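Local coordinates for protein 7beta-hydroxysteroid dehydrogenase (Collinsella aerofaciens, PDB 5FYD) that uses NADPH to reduce the 7-oxo group of 7-oxolithocholate stereoselectively, yielding the bile acid ursodeoxycholate, at residues Leu12-Thr17 with Met88-Cys93; Arg40-Leu45 with Val62-Phe67. All coordinates share one frame; numbering follows the deposited sequence.

Both contacts belong to one parallel sheet, the core of the Rossmann-type fold of this short-chain dehydrogenase, and their centres lie about 11 Å apart. Interaction 1 joins strands 10-14 and 85-90 deep in the chain; interaction 2 lies farther out, where the start of helix 42-56 meets strand 60-64 at one edge of the sheet. Along the chain, residues 40-45 and 62-67 both fall inside the loop that interaction 1 closes. The two contacts also touch: A92 CB packs 3.2 Å from F67 CD2, and T17 CG2 packs 3.4 Å from L45 CD2. T17, R40, R41, D66 and F67 all bind NADP(+), so together they shape part of the cofactor site.

Interaction 1. Residues Leu12-Thr17 with Met88-Cys93; sequences LILGAT and MSYVAC
The carbonyl oxygen of L14 accepts two N-H groups: V91 N at 2.9 Å, tilted 18° from the carbonyl plane, and A92 N at 3.0 Å in a weak, bent bond (134°). It ties together neighbouring parallel strands 10-14 and 85-90 of the Rossmann fold, just where both give way to loops. Earlier along them S89 uses both its N-H and its C=O, the usual pattern of parallel strands: S89 N donates to L12 O at 2.9 Å, and L14 N donates to S89 O. One sheet face carries L12, L14, M88 and Y90 beneath helix 105-132. Chi1 of L14 (-60°) places CG beside the backbone N, anti to the carbonyl carbon. Its CD1 meets M88 CG at 3.6 Å. M88 runs side by side with L12 and crosses L14 obliquely, its unbranched chain suiting both. L14 CB touches Y90 CD1 at 3.8 Å, the two side chains crossing at about a right angle, while Y90 OH is hydrogen-bonded to V114 O. On the other face S89 is small enough to sit beneath F24 of helix 19-30, and its buried OG is satisfied by I139 O of the next strand. G15 begins the glycine-rich cofactor loop; a CB there would collide with A92 N and with the preceding carbonyl. Just beside it, V91 CB rests 3.6 Å from G15 O.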
loop_
_atom_site.group_PDB
_atom_site.type_symbol
_atom_site.label_atom_id
_atom_site.label_comp_id
_atom_site.label_asym_id
_atom_site.label_seq_id
_atom_site.Cartn_x
_atom_site.Cartn_y
_atom_site.Cartn_z
ATOM N N LEU A 12 -9.724 -12.805 21.528
ATOM C CA LEU A 12 -8.333 -12.609 21.172
ATOM C C LEU A 12 -8.281 -12.277 19.709
ATOM O O LEU A 12 -8.662 -13.108 18.859
ATOM C CB LEU A 12 -7.571 -13.899 21.450
ATOM C CG LEU A 12 -6.125 -14.019 21.018
ATOM C CD1 LEU A 12 -5.262 -12.937 21.634
ATOM C CD2 LEU A 12 -5.598 -15.378 21.387
ATOM N N ILE A 13 -7.806 -11.082 19.392
ATOM C CA ILE A 13 -7.635 -10.674 18.022
ATOM C C ILE A 13 -6.146 -10.646 17.700
ATOM O O ILE A 13 -5.391 -9.809 18.223
ATOM C CB ILE A 13 -8.261 -9.286 17.751
ATOM C CG1 ILE A 13 -9.720 -9.239 18.270
ATOM C CG2 ILE A 13 -8.159 -8.922 16.274
ATOM C CD1 ILE A 13 -10.613 -10.368 17.800
ATOM N N LEU A 14 -5.737 -11.548 16.817
ATOM C CA LEU A 14 -4.327 -11.714 16.455
ATOM C C LEU A 14 -4.066 -10.932 15.167
ATOM O O LEU A 14 -4.327 -11.417 14.049
ATOM C CB LEU A 14 -3.982 -13.192 16.317
ATOM C CG LEU A 14 -4.222 -13.949 17.622
ATOM C CD1 LEU A 14 -4.566 -15.412 17.429
ATOM C CD2 LEU A 14 -3.006 -13.745 18.525
ATOM N N GLY A 15 -3.577 -9.699 15.329
ATOM C CA GLY A 15 -3.385 -8.766 14.232
ATOM C C GLY A 15 -4.426 -7.673 14.318
ATOM O O GLY A 15 -5.278 -7.561 13.442
ATOM N N ALA A 16 -4.332 -6.848 15.361
ATOM C CA ALA A 16 -5.452 -6.026 15.798
ATOM C C ALA A 16 -5.468 -4.573 15.337
ATOM O O ALA A 16 -6.464 -3.901 15.560
ATOM C CB ALA A 16 -5.538 -6.064 17.306
ATOM N N THR A 17 -4.393 -4.068 14.745
ATOM C CA THR A 17 -4.317 -2.616 14.498
ATOM C C THR A 17 -4.782 -2.169 13.114
ATOM O O THR A 17 -5.301 -1.070 12.973
ATOM C CB THR A 17 -2.928 -2.072 14.796
ATOM O OG1 THR A 17 -1.942 -2.971 14.286
ATOM C CG2 THR A 17 -2.770 -1.959 16.308
ATOM N N MET A 88 -11.419 -16.376 19.243
ATOM C CA MET A 88 -10.132 -16.087 18.611
ATOM C C MET A 88 -10.351 -15.743 17.148
ATOM O O MET A 88 -11.177 -16.364 16.483
ATOM C CB MET A 88 -9.168 -17.282 18.714
ATOM C CG MET A 88 -7.742 -17.003 18.236
ATOM S SD MET A 88 -6.817 -18.517 17.808
ATOM C CE MET A 88 -7.325 -18.760 16.131
ATOM N N SER A 89 -9.615 -14.749 16.656
ATOM C CA SER A 89 -9.526 -14.499 15.211
ATOM C C SER A 89 -8.070 -14.320 14.819
ATOM O O SER A 89 -7.395 -13.467 15.396
ATOM C CB SER A 89 -10.304 -13.258 14.774
ATOM O OG SER A 89 -10.143 -13.019 13.400
ATOM N N TYR A 90 -7.618 -15.087 13.824
ATOM C CA TYR A 90 -6.316 -14.866 13.224
ATOM C C TYR A 90 -6.472 -13.993 11.984
ATOM O O TYR A 90 -7.060 -14.428 10.988
ATOM C CB TYR A 90 -5.613 -16.172 12.888
ATOM C CG TYR A 90 -4.127 -15.972 12.753
ATOM C CD1 TYR A 90 -3.332 -15.976 13.885
ATOM C CD2 TYR A 90 -3.525 -15.749 11.538
ATOM C CE1 TYR A 90 -1.978 -15.790 13.827
ATOM C CE2 TYR A 90 -2.156 -15.555 11.453
ATOM C CZ TYR A 90 -1.375 -15.570 12.614
ATOM O OH TYR A 90 0.009 -15.375 12.588
ATOM N N VAL A 91 -5.977 -12.757 12.094
ATOM C CA VAL A 91 -6.114 -11.733 11.072
ATOM C C VAL A 91 -4.794 -11.371 10.400
ATOM O O VAL A 91 -4.793 -10.931 9.262
ATOM C CB VAL A 91 -6.687 -10.416 11.675
ATOM C CG1 VAL A 91 -6.975 -9.397 10.568
ATOM C CG2 VAL A 91 -7.920 -10.695 12.493
ATOM N N ALA A 92 -3.675 -11.557 11.080
ATOM C CA ALA A 92 -2.401 -11.082 10.563
ATOM C C ALA A 92 -2.029 -11.794 9.285
ATOM O O ALA A 92 -2.343 -12.971 9.117
ATOM C CB ALA A 92 -1.311 -11.313 11.572
ATOM N N CYS A 93 -1.351 -11.084 8.392
ATOM C CA CYS A 93 -0.844 -11.691 7.177
ATOM C C CYS A 93 0.366 -10.926 6.690
ATOM O O CYS A 93 0.461 -9.703 6.863
ATOM C CB CYS A 93 -1.920 -11.713 6.090
ATOM S SG CYS A 93 -2.168 -10.108 5.313
#

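Interaction 2. Residues Arg40-Leu45 with Val62-Phe67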
loop_
_atom_site.group_PDB
_atom_site.type_symbol
_atom_site.label_atom_id
_atom_site.label_comp_id
_atom_site.label_asym_id
_atom_site.label_seq_id
_atom_site.Cartn_x
_atom_site.Cartn_y
_atom_site.Cartn_z
ATOM N N ARG A 40 2.369 -6.031 16.311
ATOM C CA ARG A 40 3.746 -5.548 16.487
ATOM C C ARG A 40 3.851 -4.065 16.878
ATOM O O ARG A 40 4.818 -3.686 17.512
ATOM C CB ARG A 40 4.644 -5.876 15.288
ATOM C CG ARG A 40 4.103 -5.574 13.922
ATOM C CD ARG A 40 5.219 -5.673 12.888
ATOM N NE ARG A 40 6.000 -4.445 12.912
ATOM C CZ ARG A 40 5.681 -3.315 12.268
ATOM N NH1 ARG A 40 4.585 -3.227 11.507
ATOM N NH2 ARG A 40 6.468 -2.250 12.388
ATOM N N ARG A 41 2.850 -3.256 16.527
ATOM C CA ARG A 41 2.870 -1.812 16.789
ATOM C C ARG A 41 2.211 -1.473 18.128
ATOM O O ARG A 41 1.020 -1.152 18.189
ATOM C CB ARG A 41 2.218 -1.056 15.638
ATOM C CG ARG A 41 3.130 -0.954 14.422
ATOM C CD ARG A 41 2.533 -0.067 13.349
ATOM N NE ARG A 41 1.312 -0.664 12.806
ATOM C CZ ARG A 41 1.149 -1.155 11.575
ATOM N NH1 ARG A 41 2.132 -1.155 10.670
ATOM N NH2 ARG A 41 -0.036 -1.665 11.237
ATOM N N GLU A 42 3.012 -1.542 19.189
ATOM C CA GLU A 42 2.517 -1.426 20.567
ATOM C C GLU A 42 1.836 -0.091 20.870
ATOM O O GLU A 42 0.803 -0.043 21.548
ATOM C CB GLU A 42 3.650 -1.662 21.566
ATOM C CG GLU A 42 3.225 -1.508 23.023
ATOM C CD GLU A 42 4.050 -2.331 23.998
ATOM O OE1 GLU A 42 5.230 -2.612 23.720
ATOM O OE2 GLU A 42 3.506 -2.693 25.060
ATOM N N GLU A 43 2.441 0.990 20.400
ATOM C CA GLU A 43 1.866 2.322 20.572
ATOM C C GLU A 43 0.459 2.420 19.961
ATOM O O GLU A 43 -0.470 2.917 20.593
ATOM C CB GLU A 43 2.827 3.400 20.027
ATOM C CG GLU A 43 2.994 3.475 18.504
ATOM C CD GLU A 43 3.534 2.207 17.819
ATOM O OE1 GLU A 43 4.415 1.492 18.383
ATOM O OE2 GLU A 43 3.082 1.933 16.690
ATOM N N LYS A 44 0.301 1.885 18.757
ATOM C CA LYS A 44 -0.964 1.934 18.053
ATOM C C LYS A 44 -2.001 1.077 18.784
ATOM O O LYS A 44 -3.151 1.498 18.962
ATOM C CB LYS A 44 -0.748 1.461 16.630
ATOM C CG LYS A 44 -1.848 1.816 15.676
ATOM C CD LYS A 44 -1.445 1.428 14.260
ATOM C CE LYS A 44 -2.600 1.604 13.286
ATOM N NZ LYS A 44 -2.209 1.292 11.879
ATOM N N LEU A 45 -1.573 -0.108 19.229
ATOM C CA LEU A 45 -2.426 -0.994 20.048
ATOM C C LEU A 45 -2.889 -0.293 21.334
ATOM O O LEU A 45 -4.041 -0.406 21.721
ATOM C CB LEU A 45 -1.669 -2.262 20.411
ATOM C CG LEU A 45 -1.372 -3.313 19.334
ATOM C CD1 LEU A 45 -0.293 -4.258 19.833
ATOM C CD2 LEU A 45 -2.633 -4.096 19.003
ATOM N N VAL A 62 -3.176 -5.538 26.038
ATOM C CA VAL A 62 -2.373 -5.295 24.838
ATOM C C VAL A 62 -1.176 -6.211 24.912
ATOM O O VAL A 62 -0.496 -6.243 25.950
ATOM C CB VAL A 62 -1.907 -3.830 24.786
ATOM C CG1 VAL A 62 -0.793 -3.637 23.754
ATOM C CG2 VAL A 62 -3.100 -2.931 24.482
ATOM N N VAL A 63 -0.923 -6.934 23.824
ATOM C CA VAL A 63 0.203 -7.853 23.738
ATOM C C VAL A 63 1.013 -7.465 22.492
ATOM O O VAL A 63 0.518 -7.533 21.368
ATOM C CB VAL A 63 -0.252 -9.332 23.672
ATOM C CG1 VAL A 63 0.952 -10.274 23.617
ATOM C CG2 VAL A 63 -1.168 -9.686 24.826
ATOM N N ARG A 64 2.255 -7.029 22.692
ATOM C CA ARG A 64 3.135 -6.776 21.581
ATOM C C ARG A 64 3.772 -8.096 21.172
ATOM O O ARG A 64 4.422 -8.749 21.987
ATOM C CB ARG A 64 4.229 -5.752 21.930
ATOM C CG ARG A 64 4.902 -5.242 20.663
ATOM C CD ARG A 64 6.385 -4.929 20.782
ATOM N NE ARG A 64 6.969 -4.935 19.423
ATOM C CZ ARG A 64 7.512 -5.996 18.799
ATOM N NH1 ARG A 64 7.626 -7.188 19.393
ATOM N NH2 ARG A 64 7.987 -5.853 17.563
ATOM N N ALA A 65 3.518 -8.518 19.931
ATOM C CA ALA A 65 4.183 -9.676 19.350
ATOM C C ALA A 65 4.295 -9.510 17.849
ATOM O O ALA A 65 3.391 -8.963 17.201
ATOM C CB ALA A 65 3.453 -10.967 19.685
ATOM N N ASP A 66 5.412 -9.981 17.295
ATOM C CA ASP A 66 5.628 -9.929 15.858
ATOM C C ASP A 66 5.438 -11.350 15.371
ATOM O O ASP A 66 6.243 -12.230 15.686
ATOM C CB ASP A 66 7.040 -9.412 15.581
ATOM C CG ASP A 66 7.368 -9.340 14.116
ATOM O OD1 ASP A 66 6.739 -10.050 13.286
ATOM O OD2 ASP A 66 8.268 -8.535 13.784
ATOM N N PHE A 67 4.359 -11.601 14.617
ATOM C CA PHE A 67 4.028 -12.993 14.256
ATOM C C PHE A 67 5.004 -13.657 13.286
ATOM O O PHE A 67 4.904 -14.866 13.055
ATOM C CB PHE A 67 2.608 -13.093 13.673
ATOM C CG PHE A 67 1.539 -12.574 14.591
ATOM C CD1 PHE A 67 1.533 -12.878 15.934
ATOM C CD2 PHE A 67 0.566 -11.737 14.107
ATOM C CE1 PHE A 67 0.548 -12.385 16.778
ATOM C CE2 PHE A 67 -0.420 -11.225 14.941
ATOM C CZ PHE A 67 -0.430 -11.556 16.281
#
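With CG anti to the backbone N (chi1 -165°) and a bend at chi2, R64 lays its aliphatic chain between R40 and E42: its CG sits 3.5 Å from R40 O and 3.9 Å from E42 CB. In L45, chi1 (-71°) sets CG anti to the carbonyl carbon, and chi2 (164°) then carries CD1 to 3.7 Å from V63 O. These groups pack the first turn of helix 42-56 against strand 60-64, within the beta-alpha-beta unit that runs from strand 34-39. R41 is the N-cap, and its carbonyl accepts L45 N at 3.0 Å. L45, a buried residue facing the strand, places CB 3.7 Å from V62 CG1, while V62 CG2 lies near L45 O; a branched valine can thus touch both the leucine side chain and the helix backbone. An alanine in place of V62 would probably leave a gap where CG1 met L45 CB and CD1 and where CG2 met the helix backbone, weakening the strand's hold on L45. Farther out the contact turns polar. R40 CA lies over one face of the R64 guanidinium, towards its rim, and R64 NE is 3.1 Å from R40 O. E42 crosses R64 at about a right angle, its OE1 resting on the methylenes rather than pairing with the charged end: OE1 and NE are 5.2 Å apart. D66 OD1 is hydrogen-bonded to S68 OG. R64 thus meets both partners largely along its methylenes. R40 NE lies near the like-charged R64 and 4.8 Å from D66 OD2, touching neither, and D66 would probably offset part of this positive charge beside the NADP(+) site.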